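Local coordinates for high affinity transport system protein p37 (Mycoplasma hyorhinis, PDB 3EKI) that binds thiamine diphosphate as the extracytoplasmic lipoprotein of a high-affinity transport system, probably delivering it for uptake across the cell membrane, at residues W190-H195 with W314-S319; N198-Q203 with G376-Y381. All coordinates share one frame; numbering follows the deposited sequence.

Interaction 1 (W190-H195 with W314-S319); sequences WTDENH and WTHNKS. With TPP (thiamine diphosphate), chain B.
A His-carboxylate hydrogen bond, D192 with H316, and an amide-to-carbonyl bond, N317 with W190, tie the loop 190-195 to the type I beta turn H316-S319, in the loop whose W314 lines the thiamine diphosphate pocket. H316 NE2 donates to D192 OD1 over 2.8 Å, the acceptor lying in the imidazole plane and met on its syn side; carboxylate and ring planes are 39° apart. With CG anti to the backbone N (chi1 -168°), the ring end comes up to the carboxylate, at about a right angle to the D192 side chain, and also stacks on W197. N317 ND2 gives a nearly straight 3.0 Å bond to W190 O, approaching from above that carbonyl's plane, and bonds Y187 O as well. Two waters fill in: one donates to W190 O and accepts from K318 NZ, the other donates to both D192 OD1 and N317 OD1. Within 190-195, T191 OG1 accepts from N194 N in an ST motif, while T191 N and H195 ND1 grip N194 OD1 from opposite faces of its amide. The H195 ring lies over the W190 indole, CD2 above its centre. One face of the W314 indole lies over the ligand's aminopyrimidine, CE3 3.3 Å from TPP C6'.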
loop_
_atom_site.group_PDB
_atom_site.type_symbol
_atom_site.label_atom_id
_atom_site.label_comp_id
_atom_site.label_asym_id
_atom_site.label_seq_id
_atom_site.Cartn_x
_atom_site.Cartn_y
_atom_site.Cartn_z
ATOM N N TRP A 190 -2.028 -6.052 23.003
ATOM C CA TRP A 190 -2.272 -7.175 22.112
ATOM C C TRP A 190 -1.180 -8.242 22.286
ATOM O O TRP A 190 -0.064 -7.850 22.577
ATOM C CB TRP A 190 -2.238 -6.762 20.648
ATOM C CG TRP A 190 -3.350 -5.887 20.183
ATOM C CD1 TRP A 190 -4.334 -5.300 20.919
ATOM C CD2 TRP A 190 -3.580 -5.503 18.818
ATOM N NE1 TRP A 190 -5.147 -4.583 20.085
ATOM C CE2 TRP A 190 -4.711 -4.686 18.789
ATOM C CE3 TRP A 190 -2.925 -5.778 17.604
ATOM C CZ2 TRP A 190 -5.224 -4.123 17.621
ATOM C CZ3 TRP A 190 -3.440 -5.223 16.450
ATOM C CH2 TRP A 190 -4.579 -4.408 16.460
ATOM N N THR A 191 -1.576 -9.495 22.095
ATOM C CA THR A 191 -0.555 -10.539 22.162
ATOM C C THR A 191 -0.530 -11.269 20.820
ATOM O O THR A 191 -1.464 -11.237 20.041
ATOM C CB THR A 191 -0.768 -11.544 23.308
ATOM O OG1 THR A 191 -1.874 -12.384 23.013
ATOM C CG2 THR A 191 -1.098 -10.820 24.624
ATOM N N ASP A 192 0.614 -11.926 20.604
ATOM C CA ASP A 192 0.737 -12.704 19.388
ATOM C C ASP A 192 -0.391 -13.705 19.292
ATOM O O ASP A 192 -0.954 -13.952 18.232
ATOM C CB ASP A 192 2.072 -13.448 19.361
ATOM C CG ASP A 192 3.254 -12.520 19.228
ATOM O OD1 ASP A 192 3.004 -11.309 19.071
ATOM O OD2 ASP A 192 4.402 -13.020 19.292
ATOM N N GLU A 193 -0.741 -14.269 20.443
ATOM C CA GLU A 193 -1.746 -15.323 20.517
ATOM C C GLU A 193 -3.189 -14.849 20.340
ATOM O O GLU A 193 -3.993 -15.543 19.717
ATOM C CB GLU A 193 -1.612 -16.091 21.836
ATOM C CG GLU A 193 -0.428 -17.043 21.882
ATOM C CD GLU A 193 -0.852 -18.495 21.981
ATOM O OE1 GLU A 193 -1.879 -18.772 22.637
ATOM O OE2 GLU A 193 -0.160 -19.359 21.404
ATOM N N ASN A 194 -3.531 -13.686 20.891
ATOM C CA ASN A 194 -4.921 -13.270 20.885
ATOM C C ASN A 194 -5.236 -12.326 19.731
ATOM O O ASN A 194 -6.408 -12.108 19.479
ATOM C CB ASN A 194 -5.315 -12.631 22.222
ATOM C CG ASN A 194 -4.701 -11.311 22.576
ATOM O OD1 ASN A 194 -4.185 -10.549 21.759
ATOM N ND2 ASN A 194 -4.723 -10.985 23.872
ATOM N N HIS A 195 -4.229 -11.812 19.033
ATOM C CA HIS A 195 -4.474 -11.177 17.736
ATOM C C HIS A 195 -3.880 -11.968 16.569
ATOM O O HIS A 195 -3.780 -11.487 15.424
ATOM C CB HIS A 195 -3.981 -9.722 17.769
ATOM C CG HIS A 195 -4.972 -8.832 18.480
ATOM N ND1 HIS A 195 -5.150 -8.872 19.849
ATOM C CD2 HIS A 195 -5.833 -7.905 18.013
ATOM C CE1 HIS A 195 -6.078 -7.996 20.177
ATOM N NE2 HIS A 195 -6.515 -7.374 19.091
ATOM N N TRP A 314 0.303 -4.867 10.358
ATOM C CA TRP A 314 1.526 -5.559 9.984
ATOM C C TRP A 314 2.738 -5.067 10.739
ATOM O O TRP A 314 3.887 -5.235 10.295
ATOM C CB TRP A 314 1.742 -5.415 8.482
ATOM C CG TRP A 314 1.866 -4.061 7.886
ATOM C CD1 TRP A 314 2.976 -3.272 7.853
ATOM C CD2 TRP A 314 0.825 -3.327 7.222
ATOM N NE1 TRP A 314 2.685 -2.091 7.211
ATOM C CE2 TRP A 314 1.379 -2.102 6.817
ATOM C CE3 TRP A 314 -0.514 -3.599 6.938
ATOM C CZ2 TRP A 314 0.646 -1.130 6.134
ATOM C CZ3 TRP A 314 -1.233 -2.628 6.262
ATOM C CH2 TRP A 314 -0.662 -1.433 5.876
ATOM N N THR A 315 2.507 -4.444 11.893
ATOM C CA THR A 315 3.534 -3.834 12.713
ATOM C C THR A 315 3.494 -4.557 14.061
ATOM O O THR A 315 2.532 -4.421 14.803
ATOM C CB THR A 315 3.330 -2.326 12.922
ATOM O OG1 THR A 315 3.320 -1.651 11.641
ATOM C CG2 THR A 315 4.456 -1.721 13.744
ATOM N N HIS A 316 4.512 -5.348 14.353
ATOM C CA HIS A 316 4.490 -6.132 15.584
ATOM C C HIS A 316 4.635 -5.211 16.769
ATOM O O HIS A 316 5.497 -4.333 16.814
ATOM C CB HIS A 316 5.652 -7.116 15.497
ATOM C CG HIS A 316 5.578 -8.167 16.560
ATOM N ND1 HIS A 316 6.703 -8.594 17.243
ATOM C CD2 HIS A 316 4.544 -8.873 17.048
ATOM C CE1 HIS A 316 6.347 -9.515 18.112
ATOM N NE2 HIS A 316 5.041 -9.714 18.023
ATOM N N ASN A 317 3.794 -5.363 17.794
ATOM C CA ASN A 317 3.866 -4.351 18.847
ATOM C C ASN A 317 5.086 -4.550 19.732
ATOM O O ASN A 317 5.429 -3.644 20.492
ATOM C CB ASN A 317 2.560 -4.350 19.633
ATOM C CG ASN A 317 2.289 -5.595 20.435
ATOM O OD1 ASN A 317 3.035 -6.565 20.428
ATOM N ND2 ASN A 317 1.180 -5.567 21.153
ATOM N N LYS A 318 5.748 -5.704 19.626
ATOM C CA LYS A 318 6.951 -5.955 20.395
ATOM C C LYS A 318 8.195 -5.386 19.707
ATOM O O LYS A 318 9.278 -5.498 20.289
ATOM C CB LYS A 318 7.175 -7.455 20.614
ATOM C CG LYS A 318 6.078 -8.263 21.263
ATOM C CD LYS A 318 5.563 -7.682 22.561
ATOM C CE LYS A 318 4.060 -7.842 22.699
ATOM N NZ LYS A 318 3.441 -6.704 23.436
ATOM N N SER A 319 8.058 -4.809 18.520
ATOM C CA SER A 319 9.236 -4.271 17.839
ATOM C C SER A 319 10.034 -3.317 18.707
ATOM O O SER A 319 9.536 -2.492 19.468
ATOM C CB SER A 319 8.826 -3.549 16.547
ATOM O OG SER A 319 9.787 -2.537 16.274
HETATM N "N1'" TPP B . 0.529 -5.987 4.429
HETATM C "C2'" TPP B . 1.735 -6.550 4.685
HETATM C CM2 TPP B . 1.778 -7.989 5.209
HETATM N "N3'" TPP B . 2.873 -5.866 4.471
HETATM C "C4'" TPP B . 2.810 -4.632 3.902
HETATM N "N4'" TPP B . 3.955 -4.007 3.619
HETATM C "C5'" TPP B . 1.574 -4.007 3.684
HETATM C "C6'" TPP B . 0.430 -4.740 3.976
HETATM C "C7'" TPP B . 1.388 -2.584 3.136
HETATM N N3 TPP B . 1.317 -2.462 1.669
HETATM C C2 TPP B . 1.937 -3.264 0.804
HETATM S S1 TPP B . 1.547 -2.770 -0.828
HETATM C C5 TPP B . 0.559 -1.445 -0.263
HETATM C C4 TPP B . 0.668 -1.395 1.113
HETATM C CM4 TPP B . -0.245 -0.490 1.968
HETATM C C6 TPP B . -0.122 -0.422 -1.180
HETATM C C7 TPP B . 0.903 0.572 -1.730
HETATM O O7 TPP B . 1.451 1.335 -0.634
HETATM P PA TPP B . 2.856 2.078 -0.655
HETATM O O1A TPP B . 3.204 2.459 0.736
HETATM O O2A TPP B . 3.884 1.236 -1.355
HETATM O O3A TPP B . 2.717 3.331 -1.604
HETATM P PB TPP B . 2.207 4.795 -1.188
HETATM O O1B TPP B . 0.787 4.728 -0.717
HETATM O O2B TPP B . 2.349 5.627 -2.525
HETATM O O3B TPP B . 3.209 5.434 -0.136
HETATM O O HOH W 1 1.083 -7.526 24.868
HETATM O O HOH W 2 1.778 -9.061 19.694
#

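Interaction 2 (N198-Q203 with G376-Y381). With TPP (thiamine diphosphate), chain B.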
loop_
_atom_site.group_PDB
_atom_site.type_symbol
_atom_site.label_atom_id
_atom_site.label_comp_id
_atom_site.label_asym_id
_atom_site.label_seq_id
_atom_site.Cartn_x
_atom_site.Cartn_y
_atom_site.Cartn_z
ATOM N N ASN A 198 1.253 -13.865 12.823
ATOM C CA ASN A 198 1.810 -15.044 12.137
ATOM C C ASN A 198 3.224 -14.764 11.630
ATOM O O ASN A 198 3.693 -15.476 10.743
ATOM C CB ASN A 198 0.920 -15.445 10.980
ATOM C CG ASN A 198 0.877 -14.405 9.869
ATOM O OD1 ASN A 198 1.504 -13.345 9.949
ATOM N ND2 ASN A 198 0.110 -14.721 8.829
ATOM N N GLY A 199 3.838 -13.734 12.190
ATOM C CA GLY A 199 5.147 -13.239 11.816
ATOM C C GLY A 199 5.077 -12.147 10.752
ATOM O O GLY A 199 6.059 -11.415 10.582
ATOM N N ASN A 200 3.943 -12.092 10.081
ATOM C CA ASN A 200 3.627 -11.170 9.007
ATOM C C ASN A 200 2.611 -10.086 9.383
ATOM O O ASN A 200 2.890 -8.888 9.297
ATOM C CB ASN A 200 3.087 -11.991 7.830
ATOM C CG ASN A 200 2.959 -11.155 6.575
ATOM O OD1 ASN A 200 3.785 -10.268 6.346
ATOM N ND2 ASN A 200 1.947 -11.441 5.779
ATOM N N VAL A 201 1.421 -10.515 9.780
ATOM C CA VAL A 201 0.301 -9.694 10.178
ATOM C C VAL A 201 -0.393 -10.267 11.425
ATOM O O VAL A 201 -0.263 -11.443 11.759
ATOM C CB VAL A 201 -0.805 -9.596 9.109
ATOM C CG1 VAL A 201 -0.241 -9.073 7.791
ATOM C CG2 VAL A 201 -1.480 -10.928 8.916
ATOM N N TYR A 202 -1.144 -9.372 12.060
ATOM C CA TYR A 202 -2.142 -9.793 13.039
ATOM C C TYR A 202 -3.393 -10.237 12.320
ATOM O O TYR A 202 -4.245 -9.467 11.863
ATOM C CB TYR A 202 -2.429 -8.625 13.975
ATOM C CG TYR A 202 -1.360 -8.230 14.928
ATOM C CD1 TYR A 202 -1.079 -9.089 16.002
ATOM C CD2 TYR A 202 -0.615 -7.060 14.843
ATOM C CE1 TYR A 202 -0.104 -8.768 16.905
ATOM C CE2 TYR A 202 0.369 -6.726 15.751
ATOM C CZ TYR A 202 0.622 -7.604 16.798
ATOM O OH TYR A 202 1.585 -7.279 17.708
ATOM N N GLN A 203 -3.550 -11.563 12.144
ATOM C CA GLN A 203 -4.623 -12.074 11.308
ATOM C C GLN A 203 -6.006 -11.736 11.823
ATOM O O GLN A 203 -6.940 -11.705 11.028
ATOM C CB GLN A 203 -4.500 -13.596 11.146
ATOM C CG GLN A 203 -3.133 -14.024 10.616
ATOM C CD GLN A 203 -3.085 -15.554 10.566
ATOM O OE1 GLN A 203 -3.382 -16.176 9.550
ATOM N NE2 GLN A 203 -2.705 -16.155 11.688
ATOM N N GLY A 376 3.949 -13.180 -2.377
ATOM C CA GLY A 376 2.924 -12.148 -2.342
ATOM C C GLY A 376 2.384 -11.830 -0.965
ATOM O O GLY A 376 2.309 -10.642 -0.625
ATOM N N PRO A 377 1.973 -12.833 -0.211
ATOM C CA PRO A 377 1.325 -12.520 1.089
ATOM C C PRO A 377 2.265 -11.804 2.037
ATOM O O PRO A 377 1.789 -11.099 2.949
ATOM C CB PRO A 377 0.890 -13.884 1.609
ATOM C CG PRO A 377 0.784 -14.715 0.366
ATOM C CD PRO A 377 1.984 -14.288 -0.427
ATOM N N LEU A 378 3.576 -11.864 1.855
ATOM C CA LEU A 378 4.514 -11.131 2.702
ATOM C C LEU A 378 4.478 -9.623 2.461
ATOM O O LEU A 378 4.930 -8.813 3.267
ATOM C CB LEU A 378 5.948 -11.650 2.530
ATOM C CG LEU A 378 6.158 -13.091 2.994
ATOM C CD1 LEU A 378 7.579 -13.535 2.710
ATOM C CD2 LEU A 378 5.854 -13.230 4.482
ATOM N N LEU A 379 3.919 -9.254 1.323
ATOM C CA LEU A 379 3.767 -7.885 0.899
ATOM C C LEU A 379 2.323 -7.420 0.986
ATOM O O LEU A 379 1.997 -6.273 0.661
ATOM C CB LEU A 379 4.269 -7.729 -0.553
ATOM C CG LEU A 379 5.773 -7.549 -0.742
ATOM C CD1 LEU A 379 6.560 -8.757 -0.271
ATOM C CD2 LEU A 379 6.063 -7.269 -2.210
ATOM N N GLY A 380 1.407 -8.296 1.386
ATOM C CA GLY A 380 0.007 -7.931 1.399
ATOM C C GLY A 380 -0.752 -8.384 0.173
ATOM O O GLY A 380 -1.919 -8.070 -0.028
ATOM N N TYR A 381 -0.096 -9.140 -0.729
ATOM C CA TYR A 381 -0.760 -9.572 -1.951
ATOM C C TYR A 381 -1.365 -10.957 -1.725
ATOM O O TYR A 381 -0.649 -11.957 -1.790
ATOM C CB TYR A 381 0.180 -9.608 -3.155
ATOM C CG TYR A 381 1.034 -8.403 -3.379
ATOM C CD1 TYR A 381 0.616 -7.119 -3.024
ATOM C CD2 TYR A 381 2.305 -8.500 -3.954
ATOM C CE1 TYR A 381 1.410 -6.008 -3.233
ATOM C CE2 TYR A 381 3.083 -7.380 -4.151
ATOM C CZ TYR A 381 2.652 -6.126 -3.794
ATOM O OH TYR A 381 3.485 -5.051 -4.020
HETATM N "N1'" TPP B . 0.529 -5.987 4.429
HETATM C "C2'" TPP B . 1.735 -6.550 4.685
HETATM C CM2 TPP B . 1.778 -7.989 5.209
HETATM N "N3'" TPP B . 2.873 -5.866 4.471
HETATM C "C4'" TPP B . 2.810 -4.632 3.902
HETATM N "N4'" TPP B . 3.955 -4.007 3.619
HETATM C "C5'" TPP B . 1.574 -4.007 3.684
HETATM C "C6'" TPP B . 0.430 -4.740 3.976
HETATM C "C7'" TPP B . 1.388 -2.584 3.136
HETATM N N3 TPP B . 1.317 -2.462 1.669
HETATM C C2 TPP B . 1.937 -3.264 0.804
HETATM S S1 TPP B . 1.547 -2.770 -0.828
HETATM C C5 TPP B . 0.559 -1.445 -0.263
HETATM C C4 TPP B . 0.668 -1.395 1.113
HETATM C CM4 TPP B . -0.245 -0.490 1.968
HETATM C C6 TPP B . -0.122 -0.422 -1.180
HETATM C C7 TPP B . 0.903 0.572 -1.730
HETATM O O7 TPP B . 1.451 1.335 -0.634
HETATM P PA TPP B . 2.856 2.078 -0.655
HETATM O O1A TPP B . 3.204 2.459 0.736
HETATM O O2A TPP B . 3.884 1.236 -1.355
HETATM O O3A TPP B . 2.717 3.331 -1.604
HETATM P PB TPP B . 2.207 4.795 -1.188
HETATM O O1B TPP B . 0.787 4.728 -0.717
HETATM O O2B TPP B . 2.349 5.627 -2.525
HETATM O O3B TPP B . 3.209 5.434 -0.136
#
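N200 is the polar link between the two loops: its ND2 donates to P377 O over 2.9 Å. The bond is bent (143° at the hydrogen), with the donor well above the carbonyl plane and the acceptor tilted from the amide plane. A first torsion of -170° turns CG away from the backbone N and carries the amide across to 376-381. Backbone-directed bonds shape each loop. N198 OD1 takes N200 N and V201 N from opposite faces of its amide, making an Asx turn and an Asx motif that hold the backbone of N200 and V201, which both touch the ligand, while G376 O similarly accepts from L379 N and Y381 N. Both loops line the thiamine diphosphate pocket of this periplasmic-binding-protein-like fold, with N200, V201 and P377 at the methyl end of the aminopyrimidine. The remaining contacts are close approaches to the ligand and apolar packing. TPP CM2 lies 3.2 Å from N200 OD1 and 3.5 Å from V201 CG1. L378 CD2 lies alongside the N200 amide, 4.1 Å from OD1. G380, without a side chain, brings CA to 3.6 Å from TPP N1'. L379 O, 3.0 Å from TPP C2, faces the cationic thiazolium, an approach that may be electrostatically favourable.

Overall arrangement
Both interactions touch thiamine diphosphate, and their centres lie about 13 Å apart. The segments alternate along the chain: 190-195 and 198-203 belong to the same loop after helix 170-184, and two successive parts of it meet different partners, 314-319 and 376-381. Y202 joins the contacts, its OH 2.9 Å from N317 N in a probable hydrogen bond and its ring against H195 and T315, with CD1 3.5 Å from H195 CB. In the pocket, W314 supplies a face for the aminopyrimidine, whereas interaction 2 meets its methyl end and reaches the thiazolium. Hydrogen bonds to the ligand also come from K129, Y215, S255, S256, S257 and K258.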